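Local coordinates for protein pullulanase (Bacillus acidopullulyticus, PDB 2WAN) that hydrolyses the alpha-1,6-glucosidic linkages of pullulan and probably of other branched alpha-glucans related to starch, at residues Pro749-Ala754 and Pro874-Gln879; Phe699-Pro704 and Ile757-Leu762; Tyr731-Ser734 and Thr739-Asp742. All blocks are in the same frame, centred on the assembly; numbering follows the deposited sequence. Where two conformers were deposited one is given.

Contact 1 of 3, residues Pro749-Ala754 and Pro874-Gln879; sequences PSDTEA and PNKTSQ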
ATOM      1  N   PRO A 749     -28.863  12.762  12.778  1.00 15.71           N
ATOM      2  CA  PRO A 749     -29.862  13.516  12.009  1.00 18.22           C
ATOM      3  C   PRO A 749     -30.727  14.466  12.849  1.00 18.59           C
ATOM      4  O   PRO A 749     -31.189  15.496  12.330  1.00 21.51           O
ATOM      5  CB  PRO A 749     -30.719  12.412  11.373  1.00 18.54           C
ATOM      6  CG  PRO A 749     -30.545  11.226  12.267  1.00 18.98           C
ATOM      7  CD  PRO A 749     -29.108  11.306  12.723  1.00 16.14           C
ATOM      8  N   SER A 750     -30.918  14.141  14.129  1.00 19.23           N
ATOM      9  CA  SER A 750     -31.744  14.944  15.043  1.00 22.53           C
ATOM     10  C   SER A 750     -31.002  16.112  15.706  1.00 20.23           C
ATOM     11  O   SER A 750     -31.615  16.926  16.392  1.00 21.04           O
ATOM     12  CB  SER A 750     -32.334  14.058  16.149  1.00 25.00           C
ATOM     13  OG  SER A 750     -33.037  12.965  15.589  1.00 34.56           O
ATOM     14  N   ASP A 751     -29.680  16.174  15.544  1.00 15.68           N
ATOM     15  CA  ASP A 751     -28.921  17.246  16.168  1.00 14.48           C
ATOM     16  C   ASP A 751     -28.960  18.504  15.316  1.00 14.46           C
ATOM     17  O   ASP A 751     -29.100  18.424  14.091  1.00 16.20           O
ATOM     18  CB  ASP A 751     -27.488  16.781  16.449  1.00 15.64           C
ATOM     19  CG  ASP A 751     -27.421  15.883  17.668  1.00 12.65           C
ATOM     20  OD1 ASP A 751     -27.782  16.370  18.756  1.00 18.02           O
ATOM     21  OD2 ASP A 751     -27.030  14.698  17.545  1.00 16.25           O
ATOM     22  N   THR A 752     -28.864  19.655  15.972  1.00 12.96           N
ATOM     23  CA  THR A 752     -28.914  20.952  15.301  1.00 12.55           C
ATOM     24  C   THR A 752     -27.692  21.140  14.416  1.00 13.95           C
ATOM     25  O   THR A 752     -26.671  20.468  14.630  1.00 13.70           O
ATOM     26  CB  THR A 752     -28.958  22.125  16.305  1.00 14.92           C
ATOM     27  OG1 THR A 752     -27.762  22.130  17.113  1.00 13.60           O
ATOM     28  CG2 THR A 752     -30.189  22.016  17.232  1.00 15.91           C
ATOM     29  N   GLU A 753     -27.776  22.089  13.473  1.00 12.47           N
ATOM     30  CA  GLU A 753     -26.628  22.490  12.635  0.50 11.67           C
ATOM     31  C   GLU A 753     -25.478  22.931  13.519  1.00 12.70           C
ATOM     32  O   GLU A 753     -24.321  22.559  13.304  1.00 11.73           O
ATOM     33  CB  GLU A 753     -26.972  23.675  11.703  0.50 11.16           C
ATOM     34  CG  GLU A 753     -25.770  24.073  10.778  0.50  6.86           C
ATOM     35  CD  GLU A 753     -25.930  25.402  10.027  0.50  9.73           C
ATOM     36  OE1 GLU A 753     -26.151  26.468  10.654  0.50 12.15           O
ATOM     37  OE2 GLU A 753     -25.794  25.378   8.797  0.50 10.01           O
ATOM     38  N   ALA A 754     -25.806  23.771  14.509  1.00 13.10           N
ATOM     39  CA  ALA A 754     -24.786  24.327  15.402  1.00 12.45           C
ATOM     40  C   ALA A 754     -24.046  23.222  16.149  1.00 14.32           C
ATOM     41  O   ALA A 754     -22.814  23.253  16.268  1.00 12.78           O
ATOM     42  CB  ALA A 754     -25.414  25.314  16.406  1.00 14.77           C
ATOM     43  N   PRO A 874     -16.937  15.820  24.516  1.00 12.23           N
ATOM     44  CA  PRO A 874     -17.953  15.533  23.495  1.00 12.40           C
ATOM     45  C   PRO A 874     -19.387  15.608  24.002  1.00 12.73           C
ATOM     46  O   PRO A 874     -20.326  15.521  23.209  1.00 16.09           O
ATOM     47  CB  PRO A 874     -17.642  14.093  23.098  1.00 13.74           C
ATOM     48  CG  PRO A 874     -17.031  13.496  24.320  1.00 12.26           C
ATOM     49  CD  PRO A 874     -16.218  14.599  24.928  1.00 12.04           C
ATOM     50  N   ASN A 875     -19.545  15.767  25.307  1.00 13.03           N
ATOM     51  CA  ASN A 875     -20.864  15.717  25.932  1.00 13.61           C
ATOM     52  C   ASN A 875     -21.685  16.973  25.713  1.00 12.32           C
ATOM     53  O   ASN A 875     -21.149  18.051  25.450  1.00 13.04           O
ATOM     54  CB  ASN A 875     -20.698  15.416  27.414  1.00 14.87           C
ATOM     55  CG  ASN A 875     -19.923  14.156  27.642  1.00 16.59           C
ATOM     56  OD1 ASN A 875     -20.398  13.061  27.328  1.00 19.32           O
ATOM     57  ND2 ASN A 875     -18.693  14.296  28.146  1.00 16.42           N
ATOM     58  N   LYS A 876     -23.006  16.834  25.833  1.00 13.54           N
ATOM     59  CA  LYS A 876     -23.901  17.949  25.591  1.00 15.20           C
ATOM     60  C   LYS A 876     -24.044  18.933  26.758  1.00 14.12           C
ATOM     61  O   LYS A 876     -24.748  19.941  26.637  1.00 15.00           O
ATOM     62  CB  LYS A 876     -25.260  17.418  25.120  1.00 16.85           C
ATOM     63  CG  LYS A 876     -25.247  17.126  23.625  1.00 23.10           C
ATOM     64  CD  LYS A 876     -26.558  16.568  23.156  1.00 36.02           C
ATOM     65  CE  LYS A 876     -26.518  16.283  21.666  1.00 34.58           C
ATOM     66  NZ  LYS A 876     -27.761  15.571  21.243  1.00 30.63           N
ATOM     67  N   THR A 877     -23.371  18.660  27.874  1.00 15.43           N
ATOM     68  CA  THR A 877     -23.301  19.624  28.964  1.00 14.94           C
ATOM     69  C   THR A 877     -21.854  19.977  29.234  1.00 16.56           C
ATOM     70  O   THR A 877     -20.953  19.200  28.890  1.00 16.85           O
ATOM     71  CB  THR A 877     -23.958  19.100  30.258  1.00 17.34           C
ATOM     72  OG1 THR A 877     -23.307  17.897  30.669  1.00 19.27           O
ATOM     73  CG2 THR A 877     -25.440  18.795  30.024  1.00 15.75           C
ATOM     74  N   SER A 878     -21.647  21.132  29.857  1.00 16.22           N
ATOM     75  CA  SER A 878     -20.308  21.553  30.260  1.00 15.35           C
ATOM     76  C   SER A 878     -19.781  20.590  31.306  1.00 17.42           C
ATOM     77  O   SER A 878     -20.555  19.958  32.037  1.00 16.35           O
ATOM     78  CB  SER A 878     -20.308  22.987  30.798  1.00 17.79           C
ATOM     79  OG  SER A 878     -21.051  23.061  32.011  1.00 18.98           O
ATOM     80  N   GLN A 879     -18.453  20.474  31.371  1.00 13.57           N
ATOM     81  CA  GLN A 879     -17.797  19.556  32.277  1.00 15.26           C
ATOM     82  C   GLN A 879     -16.637  20.282  32.937  1.00 17.88           C
ATOM     83  O   GLN A 879     -16.046  21.179  32.345  1.00 22.36           O
ATOM     84  CB  GLN A 879     -17.282  18.338  31.525  1.00 13.72           C
ATOM     85  CG  GLN A 879     -18.360  17.553  30.779  1.00 14.25           C
ATOM     86  CD  GLN A 879     -19.278  16.799  31.716  1.00 14.24           C
ATOM     87  OE1 GLN A 879     -18.827  16.166  32.668  1.00 18.38           O
ATOM     88  NE2 GLN A 879     -20.572  16.832  31.431  1.00 18.20           N
TER
HETATM   89  O   HOH W   1     -26.080  13.448  19.938  1.00 28.47           O
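D751 and K876 meet in a surface salt bridge that ties the loop ahead of helix 753-769, a helix of the catalytic barrel domain, to a loop of the C-terminal all-beta domain. These two residues account for essentially all of the 70 Å² buried, although their segments come no nearer than 10.7 Å between the CA of D751 and the CA of K876. An extended lysine chain spans that gap: beyond CG every torsion of K876 is close to 180°, which carries NZ to within 2.6 Å of D751 OD1. The ammonium bonds to the syn lone pair of OD1, so the acid is gripped mainly through one oxygen; NZ is 3.9 Å from OD2. With its CG anti to the carbonyl carbon (chi1 -77°), D751 reaches out to meet the lysine coming from the opposite direction. N748 ND2 also donates to OD2, which probably helps fix the rotation of the carboxylate. An alanine here would probably leave the K876 ammonium without its charged mate and N748 without this acceptor. One water completes the bridge, donating to D751 OD2 at 2.9 Å while accepting from K876 NZ at 3.0 Å.

Contact 2 of 3, residues Phe699-Pro704 and Ile757-Leu762; sequences FATGDP and IKMDEL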
ATOM      1  N   PHE A 699     -16.705   8.845  19.420  1.00 11.95           N
ATOM      2  CA  PHE A 699     -16.349   9.786  20.487  1.00 11.07           C
ATOM      3  C   PHE A 699     -16.851  11.213  20.226  1.00 12.44           C
ATOM      4  O   PHE A 699     -17.381  11.869  21.125  1.00 12.21           O
ATOM      5  CB  PHE A 699     -14.818   9.792  20.675  1.00  9.46           C
ATOM      6  CG  PHE A 699     -14.347  10.679  21.793  1.00 11.17           C
ATOM      7  CD1 PHE A 699     -14.540  10.306  23.118  1.00 11.42           C
ATOM      8  CD2 PHE A 699     -13.696  11.891  21.519  1.00 10.22           C
ATOM      9  CE1 PHE A 699     -14.112  11.129  24.157  1.00 10.95           C
ATOM     10  CE2 PHE A 699     -13.234  12.710  22.556  1.00 12.36           C
ATOM     11  CZ  PHE A 699     -13.451  12.321  23.879  1.00 12.05           C
ATOM     12  N   ALA A 700     -16.665  11.707  19.003  1.00 11.34           N
ATOM     13  CA  ALA A 700     -17.011  13.098  18.716  1.00 12.04           C
ATOM     14  C   ALA A 700     -18.525  13.331  18.640  1.00 11.83           C
ATOM     15  O   ALA A 700     -18.971  14.470  18.782  1.00 12.45           O
ATOM     16  CB  ALA A 700     -16.333  13.577  17.415  1.00 13.55           C
ATOM     17  N   THR A 701     -19.290  12.253  18.433  1.00 12.72           N
ATOM     18  CA  THR A 701     -20.706  12.368  18.033  1.00 14.11           C
ATOM     19  C   THR A 701     -21.709  11.627  18.931  1.00 14.85           C
ATOM     20  O   THR A 701     -22.899  11.511  18.595  1.00 16.05           O
ATOM     21  CB  THR A 701     -20.916  11.888  16.588  1.00 14.49           C
ATOM     22  OG1 THR A 701     -20.347  10.576  16.432  1.00 13.26           O
ATOM     23  CG2 THR A 701     -20.275  12.872  15.601  1.00 14.60           C
ATOM     24  N   GLY A 702     -21.236  11.153  20.075  1.00 15.03           N
ATOM     25  CA  GLY A 702     -22.164  10.695  21.111  1.00 15.68           C
ATOM     26  C   GLY A 702     -21.971   9.304  21.672  1.00 17.15           C
ATOM     27  O   GLY A 702     -22.586   8.978  22.689  1.00 17.28           O
ATOM     28  N   ASP A 703     -21.145   8.472  21.034  1.00 14.19           N
ATOM     29  CA  ASP A 703     -20.899   7.145  21.574  1.00 16.11           C
ATOM     30  C   ASP A 703     -20.075   7.257  22.857  1.00 16.09           C
ATOM     31  O   ASP A 703     -19.086   7.970  22.877  1.00 15.10           O
ATOM     32  CB  ASP A 703     -20.203   6.248  20.547  1.00 15.59           C
ATOM     33  CG  ASP A 703     -20.052   4.821  21.041  1.00 20.90           C
ATOM     34  OD1 ASP A 703     -19.152   4.552  21.862  1.00 17.25           O
ATOM     35  OD2 ASP A 703     -20.844   3.970  20.602  1.00 22.93           O
ATOM     36  N   PRO A 704     -20.483   6.549  23.934  1.00 15.10           N
ATOM     37  CA  PRO A 704     -19.787   6.748  25.213  1.00 16.18           C
ATOM     38  C   PRO A 704     -18.661   5.755  25.492  1.00 15.20           C
ATOM     39  O   PRO A 704     -18.062   5.806  26.561  1.00 16.66           O
ATOM     40  CB  PRO A 704     -20.914   6.544  26.243  1.00 17.23           C
ATOM     41  CG  PRO A 704     -21.770   5.473  25.604  1.00 16.53           C
ATOM     42  CD  PRO A 704     -21.742   5.789  24.099  1.00 16.54           C
ATOM     43  N   ILE A 757     -21.839  21.165  13.722  1.00  9.86           N
ATOM     44  CA  ILE A 757     -20.591  21.910  13.448  1.00 10.41           C
ATOM     45  C   ILE A 757     -19.580  21.677  14.590  1.00 11.92           C
ATOM     46  O   ILE A 757     -18.386  21.386  14.356  1.00 10.63           O
ATOM     47  CB  ILE A 757     -20.836  23.425  13.242  1.00 10.47           C
ATOM     48  CG1 ILE A 757     -21.518  23.681  11.892  1.00 11.21           C
ATOM     49  CG2 ILE A 757     -19.517  24.196  13.350  1.00 13.01           C
ATOM     50  CD1 ILE A 757     -22.007  25.084  11.675  1.00 14.00           C
ATOM     51  N   LYS A 758     -20.056  21.767  15.834  1.00  9.87           N
ATOM     52  CA  LYS A 758     -19.179  21.512  16.977  1.00  9.58           C
ATOM     53  C   LYS A 758     -18.581  20.103  16.981  1.00 11.28           C
ATOM     54  O   LYS A 758     -17.394  19.944  17.277  1.00 10.35           O
ATOM     55  CB  LYS A 758     -19.917  21.770  18.303  1.00 10.04           C
ATOM     56  CG  LYS A 758     -20.286  23.237  18.505  1.00 11.46           C
ATOM     57  CD  LYS A 758     -21.013  23.405  19.840  1.00 15.03           C
ATOM     58  CE  LYS A 758     -21.332  24.866  20.112  1.00 22.60           C
ATOM     59  NZ  LYS A 758     -22.124  24.970  21.368  1.00 22.98           N
ATOM     60  N   MET A 759     -19.390  19.092  16.646  1.00 10.52           N
ATOM     61  CA  MET A 759     -18.920  17.702  16.581  1.00 11.01           C
ATOM     62  C   MET A 759     -17.842  17.503  15.507  1.00  9.71           C
ATOM     63  O   MET A 759     -16.842  16.829  15.753  1.00 10.73           O
ATOM     64  CB  MET A 759     -20.078  16.741  16.333  1.00 12.42           C
ATOM     65  CG  MET A 759     -21.096  16.715  17.463  1.00 11.73           C
ATOM     66  SD  MET A 759     -22.509  15.682  16.941  1.00 13.18           S
ATOM     67  CE  MET A 759     -23.739  16.188  18.183  1.00 11.22           C
ATOM     68  N   ASP A 760     -18.063  18.115  14.347  1.00  9.29           N
ATOM     69  CA  ASP A 760     -17.122  18.058  13.222  1.00 10.09           C
ATOM     70  C   ASP A 760     -15.787  18.691  13.664  1.00  9.96           C
ATOM     71  O   ASP A 760     -14.710  18.090  13.512  1.00  9.89           O
ATOM     72  CB  ASP A 760     -17.742  18.819  12.024  1.00  8.60           C
ATOM     73  CG  ASP A 760     -16.912  18.696  10.736  1.00 12.05           C
ATOM     74  OD1 ASP A 760     -15.683  18.924  10.766  1.00 12.44           O
ATOM     75  OD2 ASP A 760     -17.516  18.372   9.685  1.00 13.91           O
ATOM     76  N   GLU A 761     -15.861  19.891  14.230  1.00  9.57           N
ATOM     77  CA  GLU A 761     -14.679  20.570  14.751  1.00 10.47           C
ATOM     78  C   GLU A 761     -13.955  19.755  15.815  1.00  9.15           C
ATOM     79  O   GLU A 761     -12.726  19.696  15.812  1.00 10.65           O
ATOM     80  CB  GLU A 761     -15.045  21.942  15.298  1.00  9.68           C
ATOM     81  CG  GLU A 761     -15.377  22.948  14.166  1.00  9.47           C
ATOM     82  CD  GLU A 761     -15.947  24.268  14.645  1.00 11.14           C
ATOM     83  OE1 GLU A 761     -16.610  24.299  15.706  1.00 14.28           O
ATOM     84  OE2 GLU A 761     -15.748  25.290  13.932  1.00 12.09           O
ATOM     85  N   LEU A 762     -14.711  19.146  16.731  1.00  9.30           N
ATOM     86  CA  LEU A 762     -14.113  18.294  17.778  1.00  8.99           C
ATOM     87  C   LEU A 762     -13.350  17.085  17.235  1.00  8.80           C
ATOM     88  O   LEU A 762     -12.240  16.806  17.690  1.00  9.66           O
ATOM     89  CB  LEU A 762     -15.174  17.837  18.791  1.00  9.29           C
ATOM     90  CG  LEU A 762     -14.684  16.910  19.917  1.00 10.35           C
ATOM     91  CD1 LEU A 762     -13.542  17.509  20.725  1.00 15.16           C
ATOM     92  CD2 LEU A 762     -15.871  16.650  20.855  1.00 15.51           C
TER
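A700 and M759 mark the closest backbone approach, their CA atoms 5.4 Å apart, where the loop 699-704 runs against one turn of helix 753-769. No hydrogen bond crosses between the segments. Instead the A700 carbonyl turns toward the methionine stem, with A700 O 3.4 Å from M759 CG, while the A700 methyl faces the helix backbone, CB lying 3.7 Å from M759 O. One turn further along, L762 adds a second point on the same helix face: its CD2 is 4.3 Å from A700 CA. The M759 chain is extended beyond CG and crosses the T701 side chain at about a right angle, bringing SD to 3.8 Å from T701 CG2. In the catalytic (beta/alpha)8 barrel, helix 753-769 lies in the connection from the seventh strand, 728-730, to the eighth, 773-777, and the 699-704 loop belongs to the connection between the sixth and seventh. T701 is turned by its chi1 of 52° so that CG2 takes the sulfur while OG1 accepts from G698 N within its own loop. The T701 carbonyl accepts from N748 ND2. On the far side of the helix D760 points away from the loop and packs on L740 and I744 of helix 740-747, whereas L762 reaches Y872 of the all-beta domain.

Contact 3 of 3, residues Tyr731-Ser734 and Thr739-Asp742; sequences YVTS and TLWD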
ATOM      1  N   TYR A 731      -6.455  10.274  11.374  1.00 10.25           N
ATOM      2  CA  TYR A 731      -7.463  10.909  10.519  1.00 10.15           C
ATOM      3  C   TYR A 731      -8.854  10.473  10.927  1.00 10.92           C
ATOM      4  O   TYR A 731      -9.021   9.484  11.685  1.00 11.65           O
ATOM      5  CB  TYR A 731      -7.218  10.602   9.024  1.00  8.72           C
ATOM      6  CG  TYR A 731      -7.610   9.198   8.578  1.00  6.69           C
ATOM      7  CD1 TYR A 731      -7.052   8.059   9.164  1.00 12.76           C
ATOM      8  CD2 TYR A 731      -8.543   9.013   7.553  1.00 13.76           C
ATOM      9  CE1 TYR A 731      -7.427   6.758   8.732  1.00 12.51           C
ATOM     10  CE2 TYR A 731      -8.915   7.727   7.119  1.00 15.74           C
ATOM     11  CZ  TYR A 731      -8.352   6.611   7.716  1.00 13.72           C
ATOM     12  OH  TYR A 731      -8.719   5.352   7.283  1.00 16.20           O
ATOM     13  N   VAL A 732      -9.831  11.224  10.423  1.00 10.74           N
ATOM     14  CA  VAL A 732     -11.240  10.880  10.597  1.00 10.38           C
ATOM     15  C   VAL A 732     -11.957  10.663   9.250  1.00 11.32           C
ATOM     16  O   VAL A 732     -12.873   9.839   9.182  1.00 11.30           O
ATOM     17  CB  VAL A 732     -11.961  11.900  11.522  1.00  9.24           C
ATOM     18  CG1 VAL A 732     -12.017  13.276  10.891  1.00 10.69           C
ATOM     19  CG2 VAL A 732     -13.403  11.406  11.889  1.00 12.15           C
ATOM     20  N   THR A 733     -11.550  11.367   8.191  1.00  9.14           N
ATOM     21  CA  THR A 733     -12.110  11.095   6.857  1.00 10.98           C
ATOM     22  C   THR A 733     -11.034  11.187   5.780  1.00 11.83           C
ATOM     23  O   THR A 733      -9.942  11.701   6.027  1.00 11.05           O
ATOM     24  CB  THR A 733     -13.240  12.084   6.467  1.00 11.75           C
ATOM     25  OG1 THR A 733     -12.740  13.429   6.461  1.00 12.94           O
ATOM     26  CG2 THR A 733     -14.434  11.995   7.457  1.00 11.37           C
ATOM     27  N   SER A 734     -11.390  10.708   4.586  1.00 13.00           N
ATOM     28  CA  SER A 734     -10.534  10.737   3.402  1.00 12.43           C
ATOM     29  C   SER A 734     -11.448  10.731   2.172  1.00 12.85           C
ATOM     30  O   SER A 734     -12.683  10.769   2.315  1.00 12.55           O
ATOM     31  CB  SER A 734      -9.628   9.493   3.386  1.00 14.17           C
ATOM     32  OG  SER A 734     -10.398   8.315   3.132  1.00 14.61           O
ATOM     33  N   THR A 739     -17.816  12.354   3.463  1.00 12.29           N
ATOM     34  CA  THR A 739     -17.210  13.527   4.092  1.00 11.50           C
ATOM     35  C   THR A 739     -17.756  13.573   5.527  1.00 11.82           C
ATOM     36  O   THR A 739     -18.819  12.988   5.815  1.00 13.12           O
ATOM     37  CB  THR A 739     -17.549  14.842   3.380  1.00 11.53           C
ATOM     38  OG1 THR A 739     -18.928  15.186   3.600  1.00 11.25           O
ATOM     39  CG2 THR A 739     -17.258  14.752   1.873  1.00 12.83           C
ATOM     40  N   LEU A 740     -17.041  14.232   6.433  1.00 12.74           N
ATOM     41  CA  LEU A 740     -17.487  14.243   7.818  1.00 12.58           C
ATOM     42  C   LEU A 740     -18.838  14.921   7.965  1.00 11.00           C
ATOM     43  O   LEU A 740     -19.663  14.464   8.754  1.00 12.88           O
ATOM     44  CB  LEU A 740     -16.438  14.863   8.763  1.00 11.31           C
ATOM     45  CG  LEU A 740     -16.700  14.599  10.258  1.00 11.25           C
ATOM     46  CD1 LEU A 740     -16.917  13.104  10.533  1.00 11.09           C
ATOM     47  CD2 LEU A 740     -15.573  15.160  11.160  1.00 10.65           C
ATOM     48  N   TRP A 741     -19.084  15.974   7.188  1.00 11.36           N
ATOM     49  CA  TRP A 741     -20.359  16.703   7.278  1.00 12.28           C
ATOM     50  C   TRP A 741     -21.512  15.754   6.934  1.00 13.38           C
ATOM     51  O   TRP A 741     -22.528  15.703   7.645  1.00 12.70           O
ATOM     52  CB  TRP A 741     -20.364  17.971   6.382  1.00 12.13           C
ATOM     53  CG  TRP A 741     -21.551  18.881   6.665  1.00 12.74           C
ATOM     54  CD1 TRP A 741     -22.529  19.256   5.792  1.00 13.46           C
ATOM     55  CD2 TRP A 741     -21.879  19.489   7.931  1.00 11.94           C
ATOM     56  NE1 TRP A 741     -23.448  20.087   6.431  1.00 13.68           N
ATOM     57  CE2 TRP A 741     -23.060  20.248   7.740  1.00 11.84           C
ATOM     58  CE3 TRP A 741     -21.270  19.480   9.205  1.00 10.51           C
ATOM     59  CZ2 TRP A 741     -23.668  20.978   8.783  1.00 14.38           C
ATOM     60  CZ3 TRP A 741     -21.867  20.205  10.239  1.00 12.38           C
ATOM     61  CH2 TRP A 741     -23.065  20.947  10.017  1.00 12.66           C
ATOM     62  N   ASP A 742     -21.323  14.985   5.864  1.00 11.89           N
ATOM     63  CA  ASP A 742     -22.325  14.012   5.408  1.00 12.88           C
ATOM     64  C   ASP A 742     -22.469  12.864   6.407  1.00 14.48           C
ATOM     65  O   ASP A 742     -23.587  12.410   6.684  1.00 14.60           O
ATOM     66  CB  ASP A 742     -21.936  13.466   4.037  1.00 12.29           C
ATOM     67  CG  ASP A 742     -22.114  14.487   2.921  1.00 10.95           C
ATOM     68  OD1 ASP A 742     -22.532  15.631   3.186  1.00 12.64           O
ATOM     69  OD2 ASP A 742     -21.842  14.132   1.767  1.00 13.10           O
TER
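T733 CG2 fits against the start of helix 740-747, 3.6 Å from L740 N and 3.7 Å from L740 CB. The same methyl reaches L740 CD1 at 4.1 Å, so it spans the leucine from its backbone to its branch. V732 adds both of its methyls: CG1 meets L740 CD2 at 4.0 Å, and CG2 meets L740 CD1 at 4.1 Å. Each of the two side chains crosses that of L740 at about a right angle, and the leucine branch is thereby met from V732 and T733 at once. The T733 torsion decides which branch does the touching: with CG2 anti to the carbonyl carbon (chi1 60° for OG1), the methyl faces the helix and the hydroxyl is left for a polar partner.

That partner is E780, whose OE2 is hydrogen-bonded by T733 OG1 and also by L740 N. A second shell fixes the helix end. T739 is its N-cap, with OG1 accepting from D742 N in a weak bond of 3.3 Å and 162°; the hydroxyl is also hydrogen-bonded to R784 O. D742 in turn is held by T785 OG1 through OD1 and by the backbone N atoms of K786 and G788 through OD2. Behind the apolar contact, H764 of helix 753-769 touches both V732 and L740.

The segment 731-734 follows strand 728-730, the seventh of the barrel, on the side where this glycosidase fold generally builds its active site. Direct contact between the segments is made by methyl groups, with no hydrogen bond across it, while E780 OE2 joins them through two bonds, from T733 OG1 and L740 N; its charge is probably stabilised by the N-H groups at the helix start.

In the fold
Along the chain, 699-704 comes first and waits until 757-762 to close contact 2. Within that span, 731-734 and 739-742 close contact 3 over a short loop between strand 728-730 and helix 740-747. Contact 1 opens at 749-754, before contact 2 has closed, and closes only at 874-879, so these two cross. Helix 753-769 serves both, their centres lying 8 Å apart, and P874 packs directly on F699 and L762. Contact 3 joins the group through W741, whose CZ3 is 3.6 Å from I757 N. Together they link the loop that follows the seventh barrel strand, the outer helices of the barrel and the C-terminal all-beta domain.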